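Local coordinates for protein type III effector XopAI (Xanthomonas citri, PDB 6K93) that has a mono-ADP-ribosyltransferase fold and probably binds arginine-containing peptides as a secreted effector of a plant pathogen, at residues S79-R82 / P83-P86; K100-W103 / Q104-H108; K201-I204 / S205-S209. One frame throughout, in Å; residues are numbered along the deposited sequence.

Along the chain the three contacts follow in series, each confined to eight or nine consecutive residues. Contact 1 is a turn in the loop that precedes helix 95-109, its centre about 30 Å from the centre of the chain. Contact 2 lies on helix 95-109 and contact 3 on helix 194-209; their centres are about 13 Å apart, and the two helices pack against each other through aliphatic side chains. Contact 1 touches neither, its nearest atoms lying about 20 Å from those of contact 2 and about 15 Å from those of contact 3. The protein thus combines an outlying N-terminal arm with a compact helical region, contact 3 lying closest to the centre.

Contact 1: S79-R82 / P83-P86; sequences SSPR and PLSP
Leu-84 turns its side chain back onto the Pro-81 ring by setting CG beside its own backbone N (chi1 -58°), and the extended second torsion (chi2 179°) carries CD1 to within 3.6 Å of Pro-81 CG. On Ser-85 the hydroxyl is swung away from the backbone N, chi1 172°, and OG comes to 3.6 Å from Ser-80 CB; the two hydroxyl oxygens stay farther apart, so this meeting is oxygen against methylene. The Pro-81 ring is also met by Pro-83, whose CD lies 4.0 Å from Pro-81 CB. Two overlapping type I beta turns make these approaches possible. In the first, Leu-84 N donates to Pro-81 O at 2.9 Å, with Arg-82 and Pro-83 at the corner; in the second, Ser-85 N reaches Arg-82 O at 3.3 Å, with Pro-83 and Leu-84 at the corner. Both donors stand well above the planes of the carbonyls they use. Pro-81 O also receives a weak bond from Ser-85 N, which is therefore shared between two carbonyls. Ser-80, in the left-handed helical region, leads into the turns. A water bridges the flank, giving a hydrogen to Ser-80 O and to Ser-85 O at 2.6 Å each, and so ties the residue that enters the turns to the one that leaves them. The whole segment is on the surface ahead of helix 95-109, where residues of it touch crystal neighbours and lattice packing may influence its conformation.

Contact 2: K100-W103 / Q104-H108; sequences KQLW and QRVQH
Val-106 N donates to Leu-102 O at 2.8 Å, the shortest of the helical hydrogen bonds here and nearly straight at 167°, with the donor almost along the C=O axis. The same carbonyl oxygen is brushed by Val-106 CG2 at 3.3 Å, and this methyl goes on to meet Leu-102 CD1 at 4.1 Å. Flanking bonds of the same i to i+4 kind, from Gln-104 N to Lys-100 O, Arg-105 N to Gln-101 O and Gln-107 N to Trp-103 O, continue the alpha-helix. On another flank Gln-107 is laid over the Trp-103 indole. The tryptophan sets CG anti to its backbone N, chi1 177°, while the glutamine sets CG beside its own, and the amide comes down on one ring face as an offset stack, its plane 25° from that of the ring and its CD 3.1 Å above it. Gln-107 OE1 lies only 2.8 Å from Trp-103 NE1, yet it is above the ring, and the indole N-H, which lies in the ring plane, does not point at it; this is a stack and no hydrogen bond. Behind the amide, Gln-107 CG makes a CH-pi contact, 3.9 Å from the centroid of the Trp-103 six-membered ring. The indole also meets Val-106 CG1 through CZ3, at 4.0 Å, and has a cation-pi partner in Arg-244. The extended Arg-105 chain carries its guanidinium to a salt bridge with Glu-119 on helix 117-128. Leu-102 and Val-106 face inward onto Phe-113, and beneath them runs helix 194-209, where Leu-102 rests on Leu-197 and Lys-201 and Val-106 packs on Ile-204.

Contact 3: K201-I204 / S205-S209; sequences KCII and SALHS
Ile-204 and His-208, one helical turn apart, lie side by side and point the same way: Ile-204 CG2 touches His-208 CD2 at 3.6 Å. That branch of the isoleucine is anti to its backbone N, which aims it along the helix at the imidazole, and the same CD2 also comes to 3.5 Å from Ile-204 O. Ile-203 and Leu-207 form a similar aliphatic pair on the adjoining flank, with Ile-203 CG2 at 3.8 Å from Leu-207 CD1. Beneath the side chains, i to i+4 hydrogen bonds run from the N atoms of Ser-205, Ala-206, Leu-207 and His-208 to the carbonyls of Lys-201, Cys-202, Ile-203 and Ile-204, and these hold the paired residues in step. At the last turn the pattern tightens: Ser-209 N donates to Ala-206 O at 3.3 Å and only weakly to Ser-205 O. The Ser-209 hydroxyl (chi1 59°) folds back instead and gives its proton to Ser-205 O at 2.7 Å, so that this carbonyl near the helix end has a side-chain donor as well. Farther out, the buried Ser-205 OG is hydrogen-bonded to Ser-115 N and to Asp-167 OD2; it thereby joins the helix to the start of helix 165-174 and to the loop before helix 117-128. Phe-246 packs on both isoleucines, Ala-170 on Cys-202 and Ile-203, and Leu-171 on Ala-206, while Phe-123 reaches Cys-202 from helix 117-128. Helix 194-209 thus packs against helices 95-109, 117-128 and 165-174 just before the chain enters strand 218-224, an edge of the five-stranded mixed sheet, consistent with a core helix in the mono-ADP-ribosyltransferase fold.

Contact 1: S79-R82 / P83-P86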
ATOM      1  N   SER A  79      19.648  23.133  14.603  1.00 45.60           N
ATOM      2  CA  SER A  79      20.237  21.810  14.557  1.00 44.13           C
ATOM      3  C   SER A  79      19.893  21.135  13.240  1.00 36.31           C
ATOM      4  O   SER A  79      18.970  21.536  12.531  1.00 35.80           O
ATOM      5  CB  SER A  79      19.763  20.975  15.749  1.00 46.04           C
ATOM      6  OG  SER A  79      20.431  21.413  16.945  1.00 47.79           O
ATOM      7  N   SER A  80      20.693  20.129  12.888  1.00 31.46           N
ATOM      8  CA  SER A  80      20.553  19.370  11.658  1.00 26.32           C
ATOM      9  C   SER A  80      20.444  20.228  10.396  1.00 22.25           C
ATOM     10  O   SER A  80      19.544  20.045   9.575  1.00 24.06           O
ATOM     11  CB  SER A  80      19.351  18.426  11.760  1.00 25.62           C
ATOM     12  OG  SER A  80      19.455  17.620  12.913  1.00 25.57           O
ATOM     13  N   PRO A  81      21.401  21.145  10.184  1.00 19.04           N
ATOM     14  CA  PRO A  81      21.488  21.838   8.894  1.00 18.37           C
ATOM     15  C   PRO A  81      21.826  20.858   7.793  1.00 14.75           C
ATOM     16  O   PRO A  81      22.485  19.854   8.016  1.00 12.66           O
ATOM     17  CB  PRO A  81      22.626  22.839   9.087  1.00 20.79           C
ATOM     18  CG  PRO A  81      23.448  22.290  10.216  1.00 20.82           C
ATOM     19  CD  PRO A  81      22.505  21.505  11.089  1.00 19.24           C
ATOM     20  N   ARG A  82      21.379  21.165   6.578  1.00 13.43           N
ATOM     21  CA  ARG A  82      21.474  20.196   5.497  1.00 12.33           C
ATOM     22  C   ARG A  82      22.893  19.700   5.224  1.00 11.96           C
ATOM     23  O   ARG A  82      23.050  18.505   4.959  1.00 11.16           O
ATOM     24  CB  ARG A  82      20.846  20.782   4.216  1.00 13.03           C
ATOM     25  CG  ARG A  82      20.510  19.709   3.197  1.00 12.51           C
ATOM     26  CD  ARG A  82      19.874  20.296   1.932  1.00 14.44           C
ATOM     27  NE  ARG A  82      20.872  20.960   1.110  1.00 15.39           N
ATOM     28  CZ  ARG A  82      20.592  21.774   0.085  1.00 15.49           C
ATOM     29  NH1 ARG A  82      19.349  22.039  -0.240  1.00 13.49           N
ATOM     30  NH2 ARG A  82      21.593  22.334  -0.594  1.00 16.83           N
ATOM     31  N   PRO A  83      23.940  20.538   5.301  1.00 12.06           N
ATOM     32  CA  PRO A  83      25.291  20.006   5.056  1.00 11.70           C
ATOM     33  C   PRO A  83      25.764  19.002   6.070  1.00 10.94           C
ATOM     34  O   PRO A  83      26.756  18.319   5.793  1.00 11.85           O
ATOM     35  CB  PRO A  83      26.175  21.255   5.092  1.00 11.94           C
ATOM     36  CG  PRO A  83      25.262  22.366   4.732  1.00 12.67           C
ATOM     37  CD  PRO A  83      23.952  22.007   5.365  1.00 13.17           C
ATOM     38  N   LEU A  84      25.150  18.943   7.258  1.00 10.99           N
ATOM     39  CA  LEU A  84      25.481  17.969   8.285  1.00 12.17           C
ATOM     40  C   LEU A  84      24.488  16.824   8.366  1.00 13.24           C
ATOM     41  O   LEU A  84      24.805  15.782   8.940  1.00 14.61           O
ATOM     42  CB  LEU A  84      25.528  18.664   9.648  1.00 12.65           C
ATOM     43  CG  LEU A  84      26.507  19.803   9.754  1.00 14.58           C
ATOM     44  CD1 LEU A  84      26.445  20.427  11.125  1.00 15.68           C
ATOM     45  CD2 LEU A  84      27.908  19.310   9.465  1.00 13.91           C
ATOM     46  N   SER A  85      23.292  17.005   7.850  1.00 13.99           N
ATOM     47  CA  SER A  85      22.167  16.100   8.058  1.00 16.14           C
ATOM     48  C   SER A  85      21.210  16.289   6.888  1.00 15.49           C
ATOM     49  O   SER A  85      20.286  17.104   6.976  1.00 16.55           O
ATOM     50  CB  SER A  85      21.522  16.412   9.412  1.00 22.32           C
ATOM     51  OG  SER A  85      20.316  15.693   9.568  1.00 26.85           O
ATOM     52  N   PRO A  86      21.429  15.577   5.771  1.00 15.52           N
ATOM     53  CA  PRO A  86      20.670  15.874   4.546  1.00 17.51           C
ATOM     54  C   PRO A  86      19.262  15.318   4.545  1.00 18.67           C
ATOM     55  O   PRO A  86      18.445  15.782   3.735  1.00 23.05           O
ATOM     56  CB  PRO A  86      21.523  15.242   3.443  1.00 18.32           C
ATOM     57  CG  PRO A  86      22.288  14.130   4.130  1.00 18.75           C
ATOM     58  CD  PRO A  86      22.546  14.639   5.535  1.00 17.77           C
TER
HETATM   59  O   HOH W   1      18.473  18.838   7.563  1.00 36.59           O

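Contact 2: K100-W103 / Q104-H108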
ATOM      1  N   LYS A 100      -4.618   8.778  13.641  1.00 19.59           N
ATOM      2  CA  LYS A 100      -6.018   9.186  13.598  1.00 20.37           C
ATOM      3  C   LYS A 100      -6.237  10.263  12.544  1.00 19.93           C
ATOM      4  O   LYS A 100      -7.179  10.173  11.744  1.00 19.97           O
ATOM      5  CB  LYS A 100      -6.456   9.672  14.986  1.00 22.35           C
ATOM      6  CG  LYS A 100      -7.848  10.265  15.020  1.00 27.45           C
ATOM      7  CD  LYS A 100      -8.229  10.610  16.437  1.00 34.78           C
ATOM      8  CE  LYS A 100      -9.649  11.110  16.531  1.00 42.31           C
ATOM      9  NZ  LYS A 100     -10.012  11.428  17.942  1.00 47.25           N
ATOM     10  N   GLN A 101      -5.361  11.282  12.510  1.00 19.35           N
ATOM     11  CA  GLN A 101      -5.510  12.344  11.522  1.00 21.51           C
ATOM     12  C   GLN A 101      -5.355  11.807  10.097  1.00 18.84           C
ATOM     13  O   GLN A 101      -6.080  12.224   9.176  1.00 19.66           O
ATOM     14  CB  GLN A 101      -4.498  13.450  11.799  1.00 28.81           C
ATOM     15  CG  GLN A 101      -4.865  14.266  13.050  1.00 39.78           C
ATOM     16  CD  GLN A 101      -3.784  15.243  13.469  1.00 46.41           C
ATOM     17  OE1 GLN A 101      -2.624  15.114  13.073  1.00 50.18           O
ATOM     18  NE2 GLN A 101      -4.157  16.221  14.287  1.00 45.30           N
ATOM     19  N   LEU A 102      -4.410  10.880   9.879  1.00 17.05           N
ATOM     20  CA  LEU A 102      -4.262  10.320   8.540  1.00 16.39           C
ATOM     21  C   LEU A 102      -5.510   9.546   8.122  1.00 16.99           C
ATOM     22  O   LEU A 102      -5.999   9.697   6.994  1.00 17.03           O
ATOM     23  CB  LEU A 102      -3.023   9.436   8.469  1.00 15.86           C
ATOM     24  CG  LEU A 102      -2.770   8.828   7.091  1.00 16.32           C
ATOM     25  CD1 LEU A 102      -2.756   9.866   5.978  1.00 16.48           C
ATOM     26  CD2 LEU A 102      -1.440   8.086   7.112  1.00 17.25           C
ATOM     27  N   TRP A 103      -6.045   8.714   9.012  1.00 17.25           N
ATOM     28  CA  TRP A 103      -7.237   7.946   8.657  1.00 16.68           C
ATOM     29  C   TRP A 103      -8.414   8.870   8.348  1.00 18.38           C
ATOM     30  O   TRP A 103      -9.165   8.625   7.402  1.00 19.10           O
ATOM     31  CB  TRP A 103      -7.586   6.965   9.781  1.00 16.34           C
ATOM     32  CG  TRP A 103      -8.843   6.189   9.531  1.00 18.32           C
ATOM     33  CD1 TRP A 103      -9.958   6.179  10.312  1.00 22.12           C
ATOM     34  CD2 TRP A 103      -9.113   5.334   8.418  1.00 18.70           C
ATOM     35  NE1 TRP A 103     -10.905   5.355   9.766  1.00 23.44           N
ATOM     36  CE2 TRP A 103     -10.420   4.829   8.595  1.00 20.07           C
ATOM     37  CE3 TRP A 103      -8.381   4.953   7.292  1.00 17.37           C
ATOM     38  CZ2 TRP A 103     -11.009   3.959   7.692  1.00 19.45           C
ATOM     39  CZ3 TRP A 103      -8.976   4.082   6.392  1.00 17.96           C
ATOM     40  CH2 TRP A 103     -10.266   3.602   6.599  1.00 18.24           C
ATOM     41  N   GLN A 104      -8.579   9.953   9.112  1.00 18.36           N
ATOM     42  CA  GLN A 104      -9.627  10.932   8.809  1.00 20.12           C
ATOM     43  C   GLN A 104      -9.417  11.535   7.421  1.00 18.86           C
ATOM     44  O   GLN A 104     -10.374  11.715   6.656  1.00 19.30           O
ATOM     45  CB  GLN A 104      -9.650  12.027   9.885  1.00 26.99           C
ATOM     46  CG  GLN A 104     -10.820  13.017   9.840  1.00 39.09           C
ATOM     47  CD  GLN A 104     -10.750  14.039  10.985  1.00 50.56           C
ATOM     48  OE1 GLN A 104     -10.076  13.811  11.993  1.00 59.36           O
ATOM     49  NE2 GLN A 104     -11.435  15.162  10.824  1.00 48.10           N
ATOM     50  N   ARG A 105      -8.168  11.843   7.080  1.00 17.74           N
ATOM     51  CA  ARG A 105      -7.860  12.436   5.784  1.00 18.03           C
ATOM     52  C   ARG A 105      -8.123  11.456   4.647  1.00 17.77           C
ATOM     53  O   ARG A 105      -8.663  11.827   3.594  1.00 18.99           O
ATOM     54  CB  ARG A 105      -6.397  12.880   5.792  1.00 18.35           C
ATOM     55  CG  ARG A 105      -5.821  13.315   4.480  1.00 18.77           C
ATOM     56  CD  ARG A 105      -4.360  13.658   4.703  1.00 19.22           C
ATOM     57  NE  ARG A 105      -3.648  13.990   3.470  1.00 19.67           N
ATOM     58  CZ  ARG A 105      -2.323  14.065   3.389  1.00 20.42           C
ATOM     59  NH1 ARG A 105      -1.581  13.850   4.474  1.00 20.76           N
ATOM     60  NH2 ARG A 105      -1.736  14.355   2.240  1.00 20.14           N
ATOM     61  N   VAL A 106      -7.715  10.199   4.825  1.00 16.74           N
ATOM     62  CA  VAL A 106      -7.986   9.175   3.820  1.00 16.01           C
ATOM     63  C   VAL A 106      -9.479   9.109   3.525  1.00 17.58           C
ATOM     64  O   VAL A 106      -9.901   9.082   2.364  1.00 17.58           O
ATOM     65  CB  VAL A 106      -7.439   7.819   4.297  1.00 17.05           C
ATOM     66  CG1 VAL A 106      -8.040   6.705   3.462  1.00 17.94           C
ATOM     67  CG2 VAL A 106      -5.936   7.842   4.249  1.00 16.65           C
ATOM     68  N   GLN A 107     -10.296   9.072   4.573  1.00 18.21           N
ATOM     69  CA  GLN A 107     -11.732   8.954   4.369  1.00 19.99           C
ATOM     70  C   GLN A 107     -12.307  10.211   3.750  1.00 20.88           C
ATOM     71  O   GLN A 107     -13.157  10.140   2.855  1.00 22.53           O
ATOM     72  CB  GLN A 107     -12.411   8.644   5.689  1.00 22.22           C
ATOM     73  CG  GLN A 107     -12.121   7.276   6.193  1.00 25.52           C
ATOM     74  CD  GLN A 107     -12.770   7.036   7.526  1.00 36.72           C
ATOM     75  OE1 GLN A 107     -12.280   7.517   8.551  1.00 40.62           O
ATOM     76  NE2 GLN A 107     -13.881   6.319   7.529  1.00 41.31           N
ATOM     77  N   HIS A 108     -11.844  11.369   4.202  1.00 20.06           N
ATOM     78  CA  HIS A 108     -12.400  12.622   3.708  1.00 23.80           C
ATOM     79  C   HIS A 108     -11.965  12.908   2.280  1.00 22.70           C
ATOM     80  O   HIS A 108     -12.787  13.295   1.438  1.00 24.40           O
ATOM     81  CB  HIS A 108     -11.990  13.769   4.625  1.00 30.10           C
ATOM     82  CG  HIS A 108     -12.493  15.097   4.178  1.00 40.32           C
ATOM     83  ND1 HIS A 108     -11.769  15.924   3.346  1.00 41.63           N
ATOM     84  CD2 HIS A 108     -13.650  15.747   4.448  1.00 44.09           C
ATOM     85  CE1 HIS A 108     -12.455  17.032   3.131  1.00 42.51           C
ATOM     86  NE2 HIS A 108     -13.601  16.949   3.788  1.00 45.18           N
TER

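Contact 3: K201-I204 / S205-S209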
ATOM      1  N   LYS A 201       1.336   7.559   3.154  1.00 11.29           N
ATOM      2  CA  LYS A 201       0.854   8.738   2.444  1.00 12.01           C
ATOM      3  C   LYS A 201       1.228   8.683   0.974  1.00 12.64           C
ATOM      4  O   LYS A 201       0.434   9.054   0.111  1.00 12.78           O
ATOM      5  CB  LYS A 201       1.414  10.003   3.098  1.00 12.63           C
ATOM      6  CG  LYS A 201       0.933  10.173   4.519  1.00 13.93           C
ATOM      7  CD  LYS A 201       1.596  11.340   5.208  1.00 16.26           C
ATOM      8  CE  LYS A 201       1.193  11.365   6.663  1.00 19.27           C
ATOM      9  NZ  LYS A 201       2.064  12.286   7.465  1.00 21.89           N
ATOM     10  N   CYS A 202       2.432   8.247   0.667  1.00 12.07           N
ATOM     11  CA  CYS A 202       2.868   8.220  -0.722  1.00 11.81           C
ATOM     12  C   CYS A 202       2.266   7.056  -1.500  1.00 11.85           C
ATOM     13  O   CYS A 202       1.950   7.217  -2.684  1.00 12.00           O
ATOM     14  CB  CYS A 202       4.388   8.214  -0.781  1.00 12.12           C
ATOM     15  SG  CYS A 202       5.057   9.848  -0.359  1.00 13.91           S
ATOM     16  N   ILE A 203       2.044   5.906  -0.870  1.00 10.82           N
ATOM     17  CA  ILE A 203       1.368   4.823  -1.581  1.00 10.60           C
ATOM     18  C   ILE A 203      -0.072   5.207  -1.880  1.00 11.59           C
ATOM     19  O   ILE A 203      -0.565   5.012  -2.989  1.00 11.58           O
ATOM     20  CB  ILE A 203       1.430   3.510  -0.782  1.00 10.59           C
ATOM     21  CG1 ILE A 203       2.865   3.030  -0.589  1.00 11.65           C
ATOM     22  CG2 ILE A 203       0.596   2.439  -1.487  1.00 10.32           C
ATOM     23  CD1 ILE A 203       2.986   1.847   0.376  1.00 12.62           C
ATOM     24  N   ILE A 204      -0.781   5.758  -0.894  1.00 12.00           N
ATOM     25  CA  ILE A 204      -2.171   6.148  -1.106  1.00 12.38           C
ATOM     26  C   ILE A 204      -2.257   7.200  -2.194  1.00 12.70           C
ATOM     27  O   ILE A 204      -3.122   7.135  -3.066  1.00 12.89           O
ATOM     28  CB  ILE A 204      -2.811   6.642   0.205  1.00 13.80           C
ATOM     29  CG1 ILE A 204      -2.858   5.494   1.210  1.00 13.48           C
ATOM     30  CG2 ILE A 204      -4.209   7.179  -0.042  1.00 14.78           C
ATOM     31  CD1 ILE A 204      -3.260   5.928   2.612  1.00 15.87           C
ATOM     32  N   SER A 205      -1.370   8.190  -2.146  1.00 11.98           N
ATOM     33  CA  SER A 205      -1.319   9.224  -3.169  1.00 12.40           C
ATOM     34  C   SER A 205      -1.106   8.620  -4.542  1.00 12.14           C
ATOM     35  O   SER A 205      -1.774   9.010  -5.505  1.00 12.63           O
ATOM     36  CB  SER A 205      -0.198  10.205  -2.814  1.00 13.37           C
ATOM     37  OG  SER A 205      -0.207  11.301  -3.692  1.00 13.99           O
ATOM     38  N   ALA A 206      -0.172   7.674  -4.654  1.00 11.19           N
ATOM     39  CA  ALA A 206       0.085   7.033  -5.937  1.00 11.90           C
ATOM     40  C   ALA A 206      -1.159   6.324  -6.447  1.00 12.87           C
ATOM     41  O   ALA A 206      -1.503   6.409  -7.632  1.00 13.80           O
ATOM     42  CB  ALA A 206       1.228   6.044  -5.812  1.00 10.83           C
ATOM     43  N   LEU A 207      -1.826   5.571  -5.572  1.00 12.84           N
ATOM     44  CA  LEU A 207      -2.968   4.775  -6.008  1.00 12.11           C
ATOM     45  C   LEU A 207      -4.121   5.640  -6.471  1.00 13.74           C
ATOM     46  O   LEU A 207      -4.840   5.261  -7.411  1.00 15.12           O
ATOM     47  CB  LEU A 207      -3.406   3.829  -4.899  1.00 11.52           C
ATOM     48  CG  LEU A 207      -2.377   2.721  -4.584  1.00 11.85           C
ATOM     49  CD1 LEU A 207      -2.758   2.020  -3.289  1.00 12.32           C
ATOM     50  CD2 LEU A 207      -2.289   1.710  -5.710  1.00 11.98           C
ATOM     51  N   HIS A 208      -4.312   6.802  -5.856  1.00 13.85           N
ATOM     52  CA  HIS A 208      -5.410   7.661  -6.255  1.00 15.62           C
ATOM     53  C   HIS A 208      -5.040   8.630  -7.364  1.00 17.41           C
ATOM     54  O   HIS A 208      -5.937   9.253  -7.938  1.00 20.65           O
ATOM     55  CB  HIS A 208      -5.935   8.431  -5.039  1.00 15.76           C
ATOM     56  CG  HIS A 208      -6.739   7.589  -4.104  1.00 16.44           C
ATOM     57  ND1 HIS A 208      -7.836   6.864  -4.522  1.00 16.53           N
ATOM     58  CD2 HIS A 208      -6.605   7.337  -2.778  1.00 17.04           C
ATOM     59  CE1 HIS A 208      -8.348   6.214  -3.494  1.00 16.60           C
ATOM     60  NE2 HIS A 208      -7.622   6.487  -2.424  1.00 16.77           N
ATOM     61  N   SER A 209      -3.759   8.755  -7.703  1.00 16.33           N
ATOM     62  CA  SER A 209      -3.372   9.642  -8.782  1.00 17.33           C
ATOM     63  C   SER A 209      -3.089   8.898 -10.082  1.00 16.59           C
ATOM     64  O   SER A 209      -3.116   9.532 -11.144  1.00 16.56           O
ATOM     65  CB  SER A 209      -2.166  10.485  -8.373  1.00 19.76           C
ATOM     66  OG  SER A 209      -1.054   9.732  -8.035  1.00 21.04           O
TER